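Local structure of defective in germ line development protein 3, isoform a (Caenorhabditis elegans, 3N89) at residues M22-E35 and L258-T270. The protein is a Bicaudal-C ortholog that probably binds RNA in germline development, its four KH domains forming one globular platform. Numbering follows the deposited sequence.
Sequences MIEINPTRVTLNME and LLPISMCFNIKNT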
ATOM      1  N   MET A  22     -16.123  11.007 -25.841  1.00 41.53           N
ATOM      2  CA  MET A  22     -15.327   9.885 -25.382  1.00 41.22           C
ATOM      3  C   MET A  22     -14.525   9.380 -26.564  1.00 40.64           C
ATOM      4  O   MET A  22     -15.084   8.940 -27.568  1.00 41.29           O
ATOM      5  CB  MET A  22     -16.209   8.751 -24.858  1.00 44.65           C
ATOM      6  CG  MET A  22     -16.988   9.079 -23.592  1.00 48.57           C
ATOM      7  SD  MET A  22     -17.252   7.588 -22.599  1.00 52.77           S
ATOM      8  CE  MET A  22     -15.850   7.701 -21.470  1.00 50.05           C
ATOM      9  N   ILE A  23     -13.208   9.464 -26.455  1.00 38.33           N
ATOM     10  CA  ILE A  23     -12.355   8.989 -27.520  1.00 34.12           C
ATOM     11  C   ILE A  23     -12.512   7.475 -27.587  1.00 32.73           C
ATOM     12  O   ILE A  23     -12.811   6.915 -28.644  1.00 31.18           O
ATOM     13  CB  ILE A  23     -10.888   9.362 -27.250  1.00 34.47           C
ATOM     14  CG1 ILE A  23     -10.725  10.883 -27.317  1.00 34.27           C
ATOM     15  CG2 ILE A  23      -9.976   8.668 -28.251  1.00 32.63           C
ATOM     16  CD1 ILE A  23     -10.948  11.473 -28.701  1.00 33.46           C
ATOM     17  N   GLU A  24     -12.334   6.812 -26.450  1.00 31.49           N
ATOM     18  CA  GLU A  24     -12.456   5.362 -26.424  1.00 30.82           C
ATOM     19  C   GLU A  24     -12.952   4.828 -25.090  1.00 30.39           C
ATOM     20  O   GLU A  24     -12.808   5.472 -24.051  1.00 30.16           O
ATOM     21  CB  GLU A  24     -11.107   4.713 -26.753  1.00 29.94           C
ATOM     22  CG  GLU A  24     -10.074   4.816 -25.641  1.00 30.40           C
ATOM     23  CD  GLU A  24      -8.714   4.252 -26.034  1.00 29.65           C
ATOM     24  OE1 GLU A  24      -8.649   3.094 -26.496  1.00 31.51           O
ATOM     25  OE2 GLU A  24      -7.711   4.969 -25.872  1.00 26.67           O
ATOM     26  N   ILE A  25     -13.550   3.643 -25.143  1.00 30.04           N
ATOM     27  CA  ILE A  25     -14.052   2.953 -23.962  1.00 29.13           C
ATOM     28  C   ILE A  25     -13.400   1.572 -24.066  1.00 27.95           C
ATOM     29  O   ILE A  25     -14.026   0.607 -24.503  1.00 26.65           O
ATOM     30  CB  ILE A  25     -15.586   2.814 -24.010  1.00 30.09           C
ATOM     31  CG1 ILE A  25     -16.223   4.182 -24.239  1.00 29.39           C
ATOM     32  CG2 ILE A  25     -16.105   2.232 -22.699  1.00 30.10           C
ATOM     33  CD1 ILE A  25     -17.732   4.125 -24.427  1.00 31.15           C
ATOM     34  N   ASN A  26     -12.125   1.513 -23.686  1.00 27.52           N
ATOM     35  CA  ASN A  26     -11.312   0.297 -23.753  1.00 26.20           C
ATOM     36  C   ASN A  26     -11.073  -0.303 -22.366  1.00 25.76           C
ATOM     37  O   ASN A  26     -10.363   0.275 -21.539  1.00 24.65           O
ATOM     38  CB  ASN A  26      -9.965   0.642 -24.397  1.00 27.71           C
ATOM     39  CG  ASN A  26      -9.083  -0.568 -24.611  1.00 27.84           C
ATOM     40  OD1 ASN A  26      -9.287  -1.622 -24.007  1.00 29.87           O
ATOM     41  ND2 ASN A  26      -8.080  -0.415 -25.468  1.00 27.22           N
ATOM     42  N   PRO A  27     -11.654  -1.484 -22.102  1.00 25.95           N
ATOM     43  CA  PRO A  27     -11.520  -2.177 -20.817  1.00 25.01           C
ATOM     44  C   PRO A  27     -10.076  -2.423 -20.365  1.00 24.24           C
ATOM     45  O   PRO A  27      -9.809  -2.495 -19.163  1.00 24.43           O
ATOM     46  CB  PRO A  27     -12.262  -3.486 -21.058  1.00 26.32           C
ATOM     47  CG  PRO A  27     -13.298  -3.120 -22.066  1.00 27.00           C
ATOM     48  CD  PRO A  27     -12.505  -2.260 -23.022  1.00 26.33           C
ATOM     49  N   THR A  28      -9.155  -2.546 -21.320  1.00 20.93           N
ATOM     50  CA  THR A  28      -7.753  -2.797 -21.002  1.00 19.85           C
ATOM     51  C   THR A  28      -7.058  -1.541 -20.514  1.00 20.06           C
ATOM     52  O   THR A  28      -5.876  -1.571 -20.166  1.00 20.69           O
ATOM     53  CB  THR A  28      -6.970  -3.319 -22.227  1.00 21.47           C
ATOM     54  OG1 THR A  28      -6.550  -2.215 -23.040  1.00 18.67           O
ATOM     55  CG2 THR A  28      -7.842  -4.250 -23.055  1.00 20.51           C
ATOM     56  N   ARG A  29      -7.794  -0.437 -20.509  1.00 20.86           N
ATOM     57  CA  ARG A  29      -7.276   0.845 -20.054  1.00 21.17           C
ATOM     58  C   ARG A  29      -7.862   1.039 -18.669  1.00 20.80           C
ATOM     59  O   ARG A  29      -9.038   1.367 -18.525  1.00 20.15           O
ATOM     60  CB  ARG A  29      -7.749   1.962 -20.980  1.00 22.34           C
ATOM     61  CG  ARG A  29      -7.400   1.738 -22.441  1.00 23.65           C
ATOM     62  CD  ARG A  29      -5.902   1.694 -22.651  1.00 21.47           C
ATOM     63  NE  ARG A  29      -5.271   2.935 -22.225  1.00 22.39           N
ATOM     64  CZ  ARG A  29      -3.976   3.192 -22.369  1.00 23.73           C
ATOM     65  NH1 ARG A  29      -3.184   2.287 -22.933  1.00 23.66           N
ATOM     66  NH2 ARG A  29      -3.471   4.345 -21.942  1.00 21.33           N
ATOM     67  N   VAL A  30      -7.044   0.849 -17.643  1.00 21.81           N
ATOM     68  CA  VAL A  30      -7.555   0.958 -16.287  1.00 23.57           C
ATOM     69  C   VAL A  30      -6.641   1.724 -15.348  1.00 24.77           C
ATOM     70  O   VAL A  30      -5.470   1.933 -15.645  1.00 24.90           O
ATOM     71  CB  VAL A  30      -7.777  -0.453 -15.686  1.00 21.59           C
ATOM     72  CG1 VAL A  30      -8.511  -1.340 -16.679  1.00 20.03           C
ATOM     73  CG2 VAL A  30      -6.441  -1.076 -15.325  1.00 21.05           C
ATOM     74  N   THR A  31      -7.198   2.124 -14.207  1.00 26.85           N
ATOM     75  CA  THR A  31      -6.451   2.827 -13.168  1.00 29.50           C
ATOM     76  C   THR A  31      -6.402   1.940 -11.922  1.00 28.96           C
ATOM     77  O   THR A  31      -7.424   1.383 -11.512  1.00 31.81           O
ATOM     78  CB  THR A  31      -7.132   4.153 -12.761  1.00 31.27           C
ATOM     79  OG1 THR A  31      -7.049   5.094 -13.840  1.00 33.97           O
ATOM     80  CG2 THR A  31      -6.451   4.741 -11.525  1.00 31.42           C
ATOM     81  N   LEU A  32      -5.221   1.791 -11.333  1.00 25.47           N
ATOM     82  CA  LEU A  32      -5.089   1.003 -10.112  1.00 23.18           C
ATOM     83  C   LEU A  32      -4.931   1.982  -8.942  1.00 22.30           C
ATOM     84  O   LEU A  32      -4.298   3.035  -9.076  1.00 21.91           O
ATOM     85  CB  LEU A  32      -3.875   0.069 -10.190  1.00 22.99           C
ATOM     86  CG  LEU A  32      -3.622  -0.795  -8.946  1.00 22.46           C
ATOM     87  CD1 LEU A  32      -4.851  -1.653  -8.640  1.00 20.19           C
ATOM     88  CD2 LEU A  32      -2.400  -1.674  -9.174  1.00 19.18           C
ATOM     89  N   ASN A  33      -5.522   1.641  -7.801  1.00 20.32           N
ATOM     90  CA  ASN A  33      -5.461   2.498  -6.620  1.00 17.54           C
ATOM     91  C   ASN A  33      -4.815   1.767  -5.467  1.00 18.54           C
ATOM     92  O   ASN A  33      -5.190   0.640  -5.150  1.00 17.86           O
ATOM     93  CB  ASN A  33      -6.862   2.937  -6.197  1.00 16.49           C
ATOM     94  CG  ASN A  33      -7.621   3.615  -7.311  1.00 14.10           C
ATOM     95  OD1 ASN A  33      -7.200   4.660  -7.817  1.00 15.62           O
ATOM     96  ND2 ASN A  33      -8.745   3.027  -7.706  1.00 11.35           N
ATOM     97  N   MET A  34      -3.841   2.412  -4.837  1.00 20.06           N
ATOM     98  CA  MET A  34      -3.149   1.806  -3.714  1.00 21.84           C
ATOM     99  C   MET A  34      -2.855   2.872  -2.676  1.00 22.20           C
ATOM    100  O   MET A  34      -2.921   4.064  -2.963  1.00 21.19           O
ATOM    101  CB  MET A  34      -1.843   1.153  -4.177  1.00 24.55           C
ATOM    102  CG  MET A  34      -2.023  -0.074  -5.061  1.00 25.72           C
ATOM    103  SD  MET A  34      -0.465  -0.536  -5.870  1.00 30.00           S
ATOM    104  CE  MET A  34       0.506  -1.071  -4.432  1.00 29.70           C
ATOM    105  N   GLU A  35      -2.545   2.431  -1.461  1.00 24.29           N
ATOM    106  CA  GLU A  35      -2.231   3.343  -0.376  1.00 24.90           C
ATOM    107  C   GLU A  35      -0.725   3.366  -0.132  1.00 24.94           C
ATOM    108  O   GLU A  35      -0.091   2.314  -0.002  1.00 25.46           O
ATOM    109  CB  GLU A  35      -2.973   2.917   0.890  1.00 24.99           C
ATOM    110  CG  GLU A  35      -4.287   3.656   1.128  1.00 27.43           C
ATOM    111  CD  GLU A  35      -5.309   3.457   0.021  1.00 29.67           C
ATOM    112  OE1 GLU A  35      -6.371   4.113   0.075  1.00 31.57           O
ATOM    113  OE2 GLU A  35      -5.066   2.649  -0.903  1.00 31.03           O
ATOM    114  N   LEU A 258      -2.885  -5.826   4.368  1.00 22.62           N
ATOM    115  CA  LEU A 258      -4.275  -5.477   4.669  1.00 21.98           C
ATOM    116  C   LEU A 258      -4.786  -4.227   3.962  1.00 21.42           C
ATOM    117  O   LEU A 258      -5.995  -4.011   3.875  1.00 20.66           O
ATOM    118  CB  LEU A 258      -4.466  -5.305   6.182  1.00 21.81           C
ATOM    119  CG  LEU A 258      -4.350  -6.552   7.067  1.00 21.48           C
ATOM    120  CD1 LEU A 258      -4.659  -6.191   8.520  1.00 22.20           C
ATOM    121  CD2 LEU A 258      -5.314  -7.611   6.581  1.00 21.02           C
ATOM    122  N   LEU A 259      -3.866  -3.400   3.480  1.00 21.45           N
ATOM    123  CA  LEU A 259      -4.217  -2.172   2.776  1.00 20.45           C
ATOM    124  C   LEU A 259      -5.166  -2.477   1.629  1.00 20.61           C
ATOM    125  O   LEU A 259      -4.938  -3.415   0.868  1.00 21.72           O
ATOM    126  CB  LEU A 259      -2.957  -1.504   2.216  1.00 18.08           C
ATOM    127  CG  LEU A 259      -2.092  -0.727   3.200  1.00 16.36           C
ATOM    128  CD1 LEU A 259      -0.820  -0.304   2.512  1.00 15.07           C
ATOM    129  CD2 LEU A 259      -2.865   0.491   3.716  1.00 14.94           C
ATOM    130  N   PRO A 260      -6.242  -1.689   1.485  1.00 21.53           N
ATOM    131  CA  PRO A 260      -7.208  -1.907   0.407  1.00 21.85           C
ATOM    132  C   PRO A 260      -6.613  -1.579  -0.956  1.00 22.07           C
ATOM    133  O   PRO A 260      -5.665  -0.804  -1.057  1.00 21.35           O
ATOM    134  CB  PRO A 260      -8.357  -0.973   0.782  1.00 22.27           C
ATOM    135  CG  PRO A 260      -7.651   0.172   1.422  1.00 21.51           C
ATOM    136  CD  PRO A 260      -6.642  -0.535   2.316  1.00 23.07           C
ATOM    137  N   ILE A 261      -7.190  -2.165  -1.999  1.00 22.08           N
ATOM    138  CA  ILE A 261      -6.717  -1.959  -3.361  1.00 22.91           C
ATOM    139  C   ILE A 261      -7.934  -2.024  -4.278  1.00 22.83           C
ATOM    140  O   ILE A 261      -8.906  -2.714  -3.970  1.00 22.93           O
ATOM    141  CB  ILE A 261      -5.704  -3.077  -3.747  1.00 25.58           C
ATOM    142  CG1 ILE A 261      -4.860  -2.649  -4.944  1.00 24.71           C
ATOM    143  CG2 ILE A 261      -6.447  -4.379  -4.081  1.00 20.95           C
ATOM    144  CD1 ILE A 261      -3.650  -3.537  -5.144  1.00 27.73           C
ATOM    145  N   SER A 262      -7.893  -1.311  -5.398  1.00 24.03           N
ATOM    146  CA  SER A 262      -9.017  -1.331  -6.326  1.00 25.18           C
ATOM    147  C   SER A 262      -8.571  -0.926  -7.711  1.00 24.97           C
ATOM    148  O   SER A 262      -7.594  -0.194  -7.864  1.00 24.38           O
ATOM    149  CB  SER A 262     -10.123  -0.383  -5.863  1.00 26.57           C
ATOM    150  OG  SER A 262      -9.729   0.964  -6.038  1.00 29.58           O
ATOM    151  N   MET A 263      -9.297  -1.397  -8.719  1.00 25.20           N
ATOM    152  CA  MET A 263      -8.971  -1.085 -10.102  1.00 25.11           C
ATOM    153  C   MET A 263     -10.221  -0.636 -10.838  1.00 24.41           C
ATOM    154  O   MET A 263     -11.225  -1.347 -10.846  1.00 23.31           O
ATOM    155  CB  MET A 263      -8.391  -2.322 -10.771  1.00 25.96           C
ATOM    156  CG  MET A 263      -7.818  -2.074 -12.135  1.00 28.55           C
ATOM    157  SD  MET A 263      -7.053  -3.578 -12.724  1.00 31.22           S
ATOM    158  CE  MET A 263      -8.493  -4.509 -13.199  1.00 28.09           C
ATOM    159  N   CYS A 264     -10.160   0.538 -11.456  1.00 22.90           N
ATOM    160  CA  CYS A 264     -11.307   1.064 -12.182  1.00 23.86           C
ATOM    161  C   CYS A 264     -11.148   0.990 -13.702  1.00 23.05           C
ATOM    162  O   CYS A 264     -10.037   0.880 -14.228  1.00 22.72           O
ATOM    163  CB  CYS A 264     -11.565   2.516 -11.762  1.00 24.26           C
ATOM    164  SG  CYS A 264     -11.757   2.757  -9.970  1.00 37.62           S
ATOM    165  N   PHE A 265     -12.282   1.042 -14.394  1.00 22.31           N
ATOM    166  CA  PHE A 265     -12.327   1.016 -15.854  1.00 22.35           C
ATOM    167  C   PHE A 265     -13.764   1.078 -16.348  1.00 23.16           C
ATOM    168  O   PHE A 265     -14.702   0.805 -15.594  1.00 22.53           O
ATOM    169  CB  PHE A 265     -11.661  -0.245 -16.424  1.00 19.73           C
ATOM    170  CG  PHE A 265     -12.303  -1.531 -15.984  1.00 17.96           C
ATOM    171  CD1 PHE A 265     -12.041  -2.062 -14.724  1.00 19.70           C
ATOM    172  CD2 PHE A 265     -13.160  -2.223 -16.831  1.00 17.91           C
ATOM    173  CE1 PHE A 265     -12.622  -3.268 -14.318  1.00 17.59           C
ATOM    174  CE2 PHE A 265     -13.747  -3.433 -16.433  1.00 15.35           C
ATOM    175  CZ  PHE A 265     -13.475  -3.952 -15.174  1.00 16.27           C
ATOM    176  N   ASN A 266     -13.927   1.452 -17.615  1.00 22.43           N
ATOM    177  CA  ASN A 266     -15.247   1.537 -18.235  1.00 21.91           C
ATOM    178  C   ASN A 266     -15.385   0.389 -19.229  1.00 19.88           C
ATOM    179  O   ASN A 266     -14.390  -0.133 -19.715  1.00 19.35           O
ATOM    180  CB  ASN A 266     -15.408   2.874 -18.965  1.00 22.39           C
ATOM    181  CG  ASN A 266     -15.174   4.070 -18.055  1.00 24.75           C
ATOM    182  OD1 ASN A 266     -15.440   4.014 -16.856  1.00 26.01           O
ATOM    183  ND2 ASN A 266     -14.689   5.165 -18.628  1.00 25.89           N
ATOM    184  N   ILE A 267     -16.607  -0.013 -19.542  1.00 19.65           N
ATOM    185  CA  ILE A 267     -16.765  -1.105 -20.486  1.00 20.98           C
ATOM    186  C   ILE A 267     -18.090  -1.099 -21.241  1.00 23.27           C
ATOM    187  O   ILE A 267     -19.162  -1.131 -20.637  1.00 23.32           O
ATOM    188  CB  ILE A 267     -16.561  -2.470 -19.771  1.00 19.93           C
ATOM    189  CG1 ILE A 267     -16.600  -3.603 -20.793  1.00 18.83           C
ATOM    190  CG2 ILE A 267     -17.608  -2.674 -18.689  1.00 17.33           C
ATOM    191  CD1 ILE A 267     -15.892  -4.847 -20.326  1.00 20.72           C
ATOM    192  N   LYS A 268     -18.006  -1.036 -22.570  1.00 25.35           N
ATOM    193  CA  LYS A 268     -19.198  -1.044 -23.413  1.00 26.99           C
ATOM    194  C   LYS A 268     -19.942  -2.349 -23.162  1.00 28.36           C
ATOM    195  O   LYS A 268     -19.327  -3.413 -23.083  1.00 26.32           O
ATOM    196  CB  LYS A 268     -18.814  -0.936 -24.897  1.00 27.45           C
ATOM    197  CG  LYS A 268     -18.887   0.479 -25.479  1.00 26.96           C
ATOM    198  CD  LYS A 268     -18.402   0.529 -26.920  1.00 26.94           C
ATOM    199  CE  LYS A 268     -16.892   0.299 -27.000  1.00 32.47           C
ATOM    200  NZ  LYS A 268     -16.334   0.331 -28.394  1.00 28.90           N
ATOM    201  N   ASN A 269     -21.262  -2.261 -23.025  1.00 31.11           N
ATOM    202  CA  ASN A 269     -22.096  -3.436 -22.772  1.00 32.24           C
ATOM    203  C   ASN A 269     -21.785  -4.584 -23.727  1.00 33.16           C
ATOM    204  O   ASN A 269     -21.823  -5.749 -23.342  1.00 33.03           O
ATOM    205  N   THR A 270     -21.472  -4.243 -24.972  1.00 36.07           N
ATOM    206  CA  THR A 270     -21.176  -5.233 -26.000  1.00 37.32           C
ATOM    207  C   THR A 270     -19.831  -5.913 -25.782  1.00 39.13           C
ATOM    208  O   THR A 270     -19.487  -6.860 -26.494  1.00 40.51           O
ATOM    209  CB  THR A 270     -21.152  -4.586 -27.397  1.00 37.87           C
ATOM    210  OG1 THR A 270     -19.854  -4.024 -27.640  1.00 38.84           O
ATOM    211  CG2 THR A 270     -22.190  -3.468 -27.487  1.00 37.89           C
TER
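T31 and N33 pair with C264 and S262 where the first strand of one KH domain, 29-35, runs antiparallel to the first strand of another, 260-268. The first and fourth KH domains of the chain thereby share one continuous antiparallel sheet, with both strands in its interior.

Four backbone hydrogen bonds join the strands. T31 N donates to C264 O (3.1 Å), and C264 N returns a bond to T31 O. N33 N reaches S262 O at 2.8 Å, while the return bond from S262 N to N33 O is weak.

Apolar side chains fill the face covered by helices 90-102 and 325-335. The branched V30 suits a strand and touches two neighbours: CG2 meets M263 CG at 3.6 Å, and CG1 lies beside F265 CB. L32 turns CG away from its own N (chi1 179°) and, with chi2 at 58°, brings CD1 to 3.8 Å from I261 CG1. The flexible M263 also reaches F90 and Y332, and the F265 ring meets that of Y332 edge-to-face. Beyond the paired residues, P27 CG packs on I267 CD1 at 3.6 Å, its rigid ring suiting the turn 26-29.

T31, N33, S262 and C264 line the other face, where all four are partly exposed. There T31 OG1 bonds to T87 on the adjoining strand, and N33 ND2 donates to S262 OG at 2.8 Å, the oxygen lying close to the amide plane.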